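Local coordinates for protein glyoxylate reductase (Paecilomyces sp. J18, PDB 3WNV) that probably reduces glyoxylate to glycolate with a nicotinamide cofactor, as a fungal member of the D-isomer specific 2-hydroxyacid dehydrogenases, at residues L215-N218 against A219-H223; T299-E302 against M303-V307. All blocks are in the same frame, centred on the assembly; numbering follows the deposited sequence.

Contact 1 (L215-N218 against A219-H223); sequences LALN and ASTRH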
loop_
_atom_site.group_PDB
_atom_site.type_symbol
_atom_site.label_atom_id
_atom_site.label_comp_id
_atom_site.label_asym_id
_atom_site.label_seq_id
_atom_site.Cartn_x
_atom_site.Cartn_y
_atom_site.Cartn_z
ATOM N N LEU A 215 7.689 0.824 -2.603
ATOM C CA LEU A 215 7.579 0.924 -4.048
ATOM C C LEU A 215 6.181 0.554 -4.454
ATOM O O LEU A 215 5.524 -0.287 -3.813
ATOM C CB LEU A 215 8.542 -0.065 -4.742
ATOM C CG LEU A 215 9.999 0.173 -4.466
ATOM C CD1 LEU A 215 10.810 -0.901 -5.139
ATOM C CD2 LEU A 215 10.382 1.556 -5.042
ATOM N N ALA A 216 5.740 1.158 -5.548
ATOM C CA ALA A 216 4.557 0.734 -6.252
ATOM C C ALA A 216 4.866 -0.625 -6.844
ATOM O O ALA A 216 5.987 -0.886 -7.298
ATOM C CB ALA A 216 4.236 1.718 -7.337
ATOM N N LEU A 217 3.881 -1.501 -6.828
ATOM C CA LEU A 217 4.038 -2.805 -7.433
ATOM C C LEU A 217 3.770 -2.743 -8.920
ATOM O O LEU A 217 2.723 -2.244 -9.357
ATOM C CB LEU A 217 3.033 -3.766 -6.795
ATOM C CG LEU A 217 3.120 -5.196 -7.268
ATOM C CD1 LEU A 217 4.584 -5.793 -6.994
ATOM C CD2 LEU A 217 2.013 -6.115 -6.665
ATOM N N ASN A 218 4.715 -3.257 -9.704
ATOM C CA ASN A 218 4.512 -3.443 -11.142
ATOM C C ASN A 218 5.309 -4.655 -11.655
ATOM O O ASN A 218 5.979 -5.336 -10.883
ATOM C CB ASN A 218 4.810 -2.128 -11.935
ATOM C CG ASN A 218 6.271 -1.692 -11.874
ATOM O OD1 ASN A 218 7.191 -2.511 -11.985
ATOM N ND2 ASN A 218 6.497 -0.393 -11.732
ATOM N N ALA A 219 5.295 -4.891 -12.962
ATOM C CA ALA A 219 5.881 -6.101 -13.498
ATOM C C ALA A 219 7.389 -6.151 -13.258
ATOM O O ALA A 219 7.981 -7.230 -13.202
ATOM C CB ALA A 219 5.577 -6.203 -14.985
ATOM N N SER A 220 8.007 -4.978 -13.155
ATOM C CA SER A 220 9.449 -4.898 -12.881
ATOM C C SER A 220 9.840 -4.819 -11.388
ATOM O O SER A 220 10.955 -5.204 -11.029
ATOM C CB SER A 220 10.063 -3.707 -13.643
ATOM O OG SER A 220 9.920 -3.895 -15.063
ATOM N N THR A 221 8.970 -4.298 -10.519
ATOM C CA THR A 221 9.293 -4.294 -9.091
ATOM C C THR A 221 8.822 -5.558 -8.388
ATOM O O THR A 221 9.163 -5.764 -7.227
ATOM C CB THR A 221 8.722 -3.068 -8.351
ATOM O OG1 THR A 221 7.293 -3.080 -8.487
ATOM C CG2 THR A 221 9.277 -1.750 -8.936
ATOM N N ARG A 222 8.029 -6.393 -9.075
ATOM C CA ARG A 222 7.693 -7.726 -8.516
ATOM C C ARG A 222 9.005 -8.464 -8.257
ATOM O O ARG A 222 9.844 -8.535 -9.157
ATOM C CB ARG A 222 6.859 -8.563 -9.505
ATOM C CG ARG A 222 6.499 -9.956 -8.962
ATOM C CD ARG A 222 5.657 -10.737 -9.943
ATOM N NE ARG A 222 5.323 -12.071 -9.440
ATOM C CZ ARG A 222 6.101 -13.149 -9.566
ATOM N NH1 ARG A 222 7.286 -13.076 -10.182
ATOM N NH2 ARG A 222 5.698 -14.312 -9.068
ATOM N N HIS A 223 9.195 -8.982 -7.039
ATOM C CA HIS A 223 10.441 -9.657 -6.638
ATOM C C HIS A 223 11.709 -8.825 -6.812
ATOM O O HIS A 223 12.809 -9.384 -7.018
ATOM C CB HIS A 223 10.609 -10.957 -7.434
ATOM C CG HIS A 223 9.606 -12.013 -7.102
ATOM N ND1 HIS A 223 9.756 -13.326 -7.485
ATOM C CD2 HIS A 223 8.454 -11.959 -6.384
ATOM C CE1 HIS A 223 8.725 -14.032 -7.053
ATOM N NE2 HIS A 223 7.925 -13.223 -6.380
#
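The side chain of Asn218 lies across that of Thr221 at about a right angle, with its OD1 over the backbone just ahead of the threonine. That oxygen accepts two N-H groups: Ser220 N at 2.8 Å from Asn218 OD1, only slightly tilted from the amide plane, and Thr221 N at 2.9 Å from the same OD1, coming in from above that plane. With chi1 at 65°, CG of Asn218 sits between its own N and carbonyl carbon, which folds the amide back over the turn and brings OD1 to both donors. The bond to Ser220 closes an Asx turn, and residues 219-221 then run with helical backbone angles. The carbonyl O of Asn218 takes Arg222 N at 2.9 Å, so backbone and side chain of the asparagine both hold the turn.

This turn belongs to the loop between strand 210-213 and helix 227-232 of the Rossmann-type NAD-binding domain, and Leu215 at its start touches the glycine-rich GxGxxG motif that probably marks the dinucleotide site.

Thr221 ties the turn back to the incoming chain through OG1, which gives its hydrogen to Ala216 O at 2.8 Å, in the carbonyl plane on a lone pair, and receives Asn218 N at 2.9 Å. The threonine hydroxyl thus bridges two backbone groups two residues apart. Its methyl CG2 meets CD1 of Leu215 at 4.2 Å, and both side chains rest on Leu247. Farther round, CD1 of Leu217 reaches CA of Arg222 at 4.0 Å, while the guanidinium turns a face to His223 NE2, which is hydrogen-bonded to Glu271.

Contact 2 (T299-E302 against M303-V307); sequences TQKE and MELLV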
loop_
_atom_site.group_PDB
_atom_site.type_symbol
_atom_site.label_atom_id
_atom_site.label_comp_id
_atom_site.label_asym_id
_atom_site.label_seq_id
_atom_site.Cartn_x
_atom_site.Cartn_y
_atom_site.Cartn_z
ATOM N N THR A 299 -7.549 7.754 9.602
ATOM C CA THR A 299 -7.002 7.510 8.263
ATOM C C THR A 299 -8.038 7.017 7.221
ATOM O O THR A 299 -8.101 7.553 6.112
ATOM C CB THR A 299 -5.805 6.613 8.332
ATOM O OG1 THR A 299 -4.770 7.293 9.070
ATOM C CG2 THR A 299 -5.303 6.280 6.910
ATOM N N GLN A 300 -8.814 5.993 7.549
ATOM C CA GLN A 300 -9.849 5.545 6.604
ATOM C C GLN A 300 -10.812 6.642 6.231
ATOM O O GLN A 300 -11.200 6.715 5.073
ATOM C CB GLN A 300 -10.623 4.312 7.122
ATOM C CG GLN A 300 -9.799 3.028 7.002
ATOM C CD GLN A 300 -10.620 1.794 7.327
ATOM O OE1 GLN A 300 -11.762 1.893 7.800
ATOM N NE2 GLN A 300 -10.060 0.634 7.053
ATOM N N LYS A 301 -11.214 7.505 7.182
ATOM C CA LYS A 301 -12.207 8.521 6.824
ATOM C C LYS A 301 -11.507 9.583 6.002
ATOM O O LYS A 301 -12.065 10.086 5.032
ATOM C CB LYS A 301 -12.836 9.177 8.050
ATOM C CG LYS A 301 -13.877 10.230 7.625
ATOM C CD LYS A 301 -14.823 10.591 8.767
ATOM C CE LYS A 301 -15.827 11.628 8.280
ATOM N NZ LYS A 301 -16.851 11.849 9.307
ATOM N N GLU A 302 -10.251 9.877 6.336
ATOM C CA GLU A 302 -9.532 10.894 5.539
ATOM C C GLU A 302 -9.362 10.405 4.101
ATOM O O GLU A 302 -9.465 11.190 3.152
ATOM C CB GLU A 302 -8.164 11.193 6.116
ATOM C CG GLU A 302 -7.358 12.212 5.302
ATOM C CD GLU A 302 -7.926 13.639 5.350
ATOM O OE1 GLU A 302 -8.849 13.941 6.156
ATOM O OE2 GLU A 302 -7.446 14.472 4.546
ATOM N N MET A 303 -9.128 9.106 3.938
ATOM C CA MET A 303 -8.954 8.542 2.584
ATOM C C MET A 303 -10.282 8.637 1.795
ATOM O O MET A 303 -10.293 9.126 0.675
ATOM C CB MET A 303 -8.437 7.112 2.659
ATOM C CG MET A 303 -6.918 6.946 3.117
ATOM S SD MET A 303 -6.697 5.241 3.561
ATOM C CE MET A 303 -6.434 4.546 1.930
ATOM N N GLU A 304 -11.379 8.150 2.371
ATOM C CA GLU A 304 -12.702 8.360 1.744
ATOM C C GLU A 304 -13.013 9.809 1.355
ATOM O O GLU A 304 -13.540 10.039 0.252
ATOM C CB GLU A 304 -13.809 7.761 2.601
ATOM C CG GLU A 304 -13.735 6.261 2.631
ATOM C CD GLU A 304 -14.848 5.595 3.400
ATOM O OE1 GLU A 304 -15.546 6.250 4.211
ATOM O OE2 GLU A 304 -15.003 4.369 3.236
ATOM N N LEU A 305 -12.763 10.759 2.253
ATOM C CA LEU A 305 -13.066 12.164 1.985
ATOM C C LEU A 305 -12.252 12.694 0.806
ATOM O O LEU A 305 -12.764 13.488 -0.000
ATOM C CB LEU A 305 -12.866 13.030 3.235
ATOM C CG LEU A 305 -13.865 12.789 4.362
ATOM C CD1 LEU A 305 -13.498 13.631 5.578
ATOM C CD2 LEU A 305 -15.273 13.102 3.916
ATOM N N LEU A 306 -10.988 12.265 0.717
ATOM C CA LEU A 306 -10.128 12.648 -0.404
ATOM C C LEU A 306 -10.663 12.129 -1.734
ATOM O O LEU A 306 -10.682 12.851 -2.721
ATOM C CB LEU A 306 -8.673 12.171 -0.179
ATOM C CG LEU A 306 -7.645 12.569 -1.256
ATOM C CD1 LEU A 306 -7.619 14.084 -1.518
ATOM C CD2 LEU A 306 -6.304 12.064 -0.788
ATOM N N VAL A 307 -11.135 10.886 -1.766
ATOM C CA VAL A 307 -11.740 10.362 -2.984
ATOM C C VAL A 307 -12.994 11.147 -3.356
ATOM O O VAL A 307 -13.219 11.473 -4.532
ATOM C CB VAL A 307 -12.093 8.860 -2.826
ATOM C CG1 VAL A 307 -12.568 8.278 -4.168
ATOM C CG2 VAL A 307 -10.867 8.089 -2.343
#
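Four successive backbone bonds tie Thr299-Glu302 to Met303-Val307, each from an amide to the carbonyl four residues earlier. The straightest is Glu304 N to Gln300 O, 3.1 Å with an N-H...O angle of 176°; Leu305 N reaches Lys301 O at 2.9 Å, and the Met303 to Thr299 and Leu306 to Glu302 bonds complete the series. Gln300 and Glu304, one turn apart, both reach out to one neighbouring loop. Gln300 OE1 accepts His14 NE2, while the two carboxylate oxygens of Glu304 accept separate backbone amides, OE1 that of His14 and OE2 that of Val13. Two N-H groups holding the buried carboxylate probably offset part of its charge and fix its rotation.

Each apolar contact joins residues one turn apart. CG of Lys301 stands anti to its backbone N (chi1 -180°), which lays the extended chain against Leu305, with Lys301 CG 4.0 Å from Leu305 CD1. Leu305 CG also settles over Lys301 O at 3.3 Å. On another side, the methyl CG2 of Thr299 meets SD of Met303 at 3.8 Å, the two side chains crossing at a slant. Met303 bends at chi3 (82°) and continues away from Thr299 toward Asn85 and Val111, with a sulfate ion, probably from the crystallisation liquor, about 4 Å from its side chain. An alanine in place of Met303 lacks the sulfur and its methyl, which would probably open a gap beside the Thr299 methyl and next to Asn85 and Val111.

Glu304 and Val307 press on strands 51-57 and 81-85: one face of this alpha-helix is laid on the five-stranded parallel sheet of the other domain, where the chain returns after completing the Rossmann sheet, as in related two-domain D-2-hydroxyacid dehydrogenases.

Contacts 1 and 2 share no secondary-structure element and lie on opposite sides of the chain's centre, their own centres about 25 Å apart and their nearest atoms about 14 Å apart. Contact 1 is a surface turn in a loop of the nucleotide-binding domain, where side-chain oxygens of Asn218 and Thr221 add to a few backbone bonds in holding the bend. Contact 2 is partly buried along helix 297-317: there the backbone bonds to itself, and side chains join the helix to the five-stranded sheet and the loop beside it. Asn218 and Thr221 bond within their own turn, whereas Gln300 and Glu304 bond to a loop elsewhere in the chain.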